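Local coordinates for methyl-CpG-binding domain protein 3 (Homo sapiens, PDB 6CCG), which binds methylated CpG sites in DNA through its methyl-CpG-binding domain and probably takes part in transcriptional regulation, at residues C10-Q15 and S62-R67. Sequence-based numbering, arbitrary orientation.
Sequences CPALPQ and STFDFR
C10 touches F64 at the rim of its ring. The sulfur lies near the ring plane, with SG of C10 4.5 Å from CE1 of F64. C10 also opens a type I beta turn that runs to L13. The turn is closed by a backbone hydrogen bond from L13 N to C10 O of 3.2 Å. It turns three side chains toward the outer end of the F64 ring.

A12, within the turn, points its methyl group toward the strand. Its CB meets the same ring edge, 3.8 Å from CE1 of F64. L13 comes from another side, over a face of the ring. Its CD2 stands 4.2 Å from the centroid of the F64 ring and 19° off the ring normal, a CH-pi contact displaced toward the rim. CG of L13 is anti to the carbonyl carbon (chi1 -60°), which brings the branched end of leucine to the ring, and the two side chains cross at about a right angle.

CG of F64 is anti to the backbone N (chi1 178°), which carries the ring out from the strand toward the turn. The two segments share no hydrogen bond; they meet through apolar side chains. With an alanine in place of F64 the ring is gone, which would probably open a gap beside A12 and leave the L13 methyl without its aromatic face.

The contact is buried within the methyl-CpG-binding domain. F64 also packs on L51 of helix 48-55 and on M71. L13 touches L55 of that helix, and both C10 and L13 rest on Y37 of strand 33-38. The ring thus lies where the loop between strands 6-9 and 18-23, the helix 48-55 and the C-terminal hairpin of strands 64-65 and 70-71 meet.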
loop_
_atom_site.group_PDB
_atom_site.type_symbol
_atom_site.label_atom_id
_atom_site.label_comp_id
_atom_site.label_asym_id
_atom_site.label_seq_id
_atom_site.Cartn_x
_atom_site.Cartn_y
_atom_site.Cartn_z
ATOM N N CYS A 10 -8.407 0.695 0.258
ATOM C CA CYS A 10 -7.858 0.033 -0.919
ATOM C C CYS A 10 -8.834 -1.101 -1.278
ATOM O O CYS A 10 -8.882 -2.090 -0.565
ATOM C CB CYS A 10 -6.490 -0.554 -0.637
ATOM S SG CYS A 10 -5.789 -1.294 -2.111
ATOM N N PRO A 11 -9.589 -0.945 -2.368
ATOM C CA PRO A 11 -10.562 -1.969 -2.721
ATOM C C PRO A 11 -9.943 -3.283 -3.208
ATOM O O PRO A 11 -10.618 -4.255 -3.248
ATOM C CB PRO A 11 -11.396 -1.305 -3.826
ATOM C CG PRO A 11 -10.547 -0.244 -4.391
ATOM C CD PRO A 11 -9.641 0.220 -3.299
ATOM N N ALA A 12 -8.671 -3.286 -3.585
ATOM C CA ALA A 12 -7.998 -4.523 -3.969
ATOM C C ALA A 12 -7.674 -5.458 -2.770
ATOM O O ALA A 12 -7.304 -6.592 -2.986
ATOM C CB ALA A 12 -6.732 -4.209 -4.745
ATOM N N LEU A 13 -7.786 -4.947 -1.537
ATOM C CA LEU A 13 -7.475 -5.695 -0.302
ATOM C C LEU A 13 -8.773 -5.890 0.535
ATOM O O LEU A 13 -9.803 -5.317 0.210
ATOM C CB LEU A 13 -6.404 -4.933 0.507
ATOM C CG LEU A 13 -5.058 -4.700 -0.204
ATOM C CD1 LEU A 13 -4.182 -3.799 0.630
ATOM C CD2 LEU A 13 -4.348 -6.011 -0.473
ATOM N N PRO A 14 -8.719 -6.699 1.614
ATOM C CA PRO A 14 -9.962 -6.976 2.353
ATOM C C PRO A 14 -10.544 -5.723 3.006
ATOM O O PRO A 14 -9.875 -4.664 3.053
ATOM C CB PRO A 14 -9.520 -7.994 3.419
ATOM C CG PRO A 14 -8.361 -8.673 2.813
ATOM C CD PRO A 14 -7.619 -7.529 2.121
ATOM N N GLN A 15 -11.762 -5.852 3.488
ATOM C CA GLN A 15 -12.487 -4.765 4.178
ATOM C C GLN A 15 -11.638 -4.133 5.259
ATOM O O GLN A 15 -10.995 -4.830 6.058
ATOM C CB GLN A 15 -13.807 -5.286 4.801
ATOM N N SER A 62 -0.408 -12.662 -5.816
ATOM C CA SER A 62 0.577 -12.873 -6.895
ATOM C C SER A 62 0.543 -11.754 -7.968
ATOM O O SER A 62 1.594 -11.352 -8.468
ATOM C CB SER A 62 0.391 -14.241 -7.538
ATOM O OG SER A 62 -0.934 -14.411 -7.986
ATOM N N THR A 63 -0.651 -11.239 -8.282
ATOM C CA THR A 63 -0.811 -10.156 -9.282
ATOM C C THR A 63 -1.144 -8.776 -8.676
ATOM O O THR A 63 -1.560 -7.871 -9.397
ATOM C CB THR A 63 -1.911 -10.514 -10.293
ATOM O OG1 THR A 63 -3.156 -10.669 -9.608
ATOM C CG2 THR A 63 -1.555 -11.785 -11.053
ATOM N N PHE A 64 -0.978 -8.629 -7.357
ATOM C CA PHE A 64 -1.198 -7.367 -6.681
ATOM C C PHE A 64 0.047 -6.466 -6.878
ATOM O O PHE A 64 1.158 -6.836 -6.508
ATOM C CB PHE A 64 -1.451 -7.571 -5.196
ATOM C CG PHE A 64 -1.650 -6.291 -4.431
ATOM C CD1 PHE A 64 -2.816 -5.527 -4.606
ATOM C CD2 PHE A 64 -0.694 -5.838 -3.557
ATOM C CE1 PHE A 64 -3.010 -4.330 -3.905
ATOM C CE2 PHE A 64 -0.878 -4.644 -2.845
ATOM C CZ PHE A 64 -2.048 -3.895 -3.017
ATOM N N ASP A 65 -0.178 -5.301 -7.468
ATOM C CA ASP A 65 0.894 -4.320 -7.747
ATOM C C ASP A 65 0.927 -3.368 -6.580
ATOM O O ASP A 65 0.061 -2.493 -6.444
ATOM C CB ASP A 65 0.616 -3.593 -9.056
ATOM C CG ASP A 65 1.761 -2.595 -9.446
ATOM O OD1 ASP A 65 2.121 -1.738 -8.654
ATOM O OD2 ASP A 65 2.294 -2.733 -10.503
ATOM N N PHE A 66 1.914 -3.556 -5.717
ATOM C CA PHE A 66 2.040 -2.786 -4.491
ATOM C C PHE A 66 2.058 -1.289 -4.815
ATOM O O PHE A 66 1.390 -0.503 -4.164
ATOM C CB PHE A 66 3.314 -3.198 -3.754
ATOM C CG PHE A 66 3.498 -2.547 -2.406
ATOM C CD1 PHE A 66 4.141 -1.300 -2.290
ATOM C CD2 PHE A 66 3.060 -3.179 -1.262
ATOM C CE1 PHE A 66 4.317 -0.714 -1.035
ATOM C CE2 PHE A 66 3.220 -2.589 0.005
ATOM C CZ PHE A 66 3.861 -1.359 0.121
ATOM N N ARG A 67 2.780 -0.925 -5.853
ATOM C CA ARG A 67 2.988 0.502 -6.173
ATOM C C ARG A 67 1.658 1.184 -6.534
ATOM O O ARG A 67 1.390 2.289 -6.035
ATOM C CB ARG A 67 4.009 0.654 -7.294
ATOM C CG ARG A 67 4.428 2.109 -7.585
ATOM C CD ARG A 67 5.457 2.161 -8.705
ATOM N NE ARG A 67 4.919 1.649 -10.002
ATOM C CZ ARG A 67 4.074 2.312 -10.826
ATOM N NH1 ARG A 67 3.616 3.550 -10.531
ATOM N NH2 ARG A 67 3.659 1.723 -11.963
#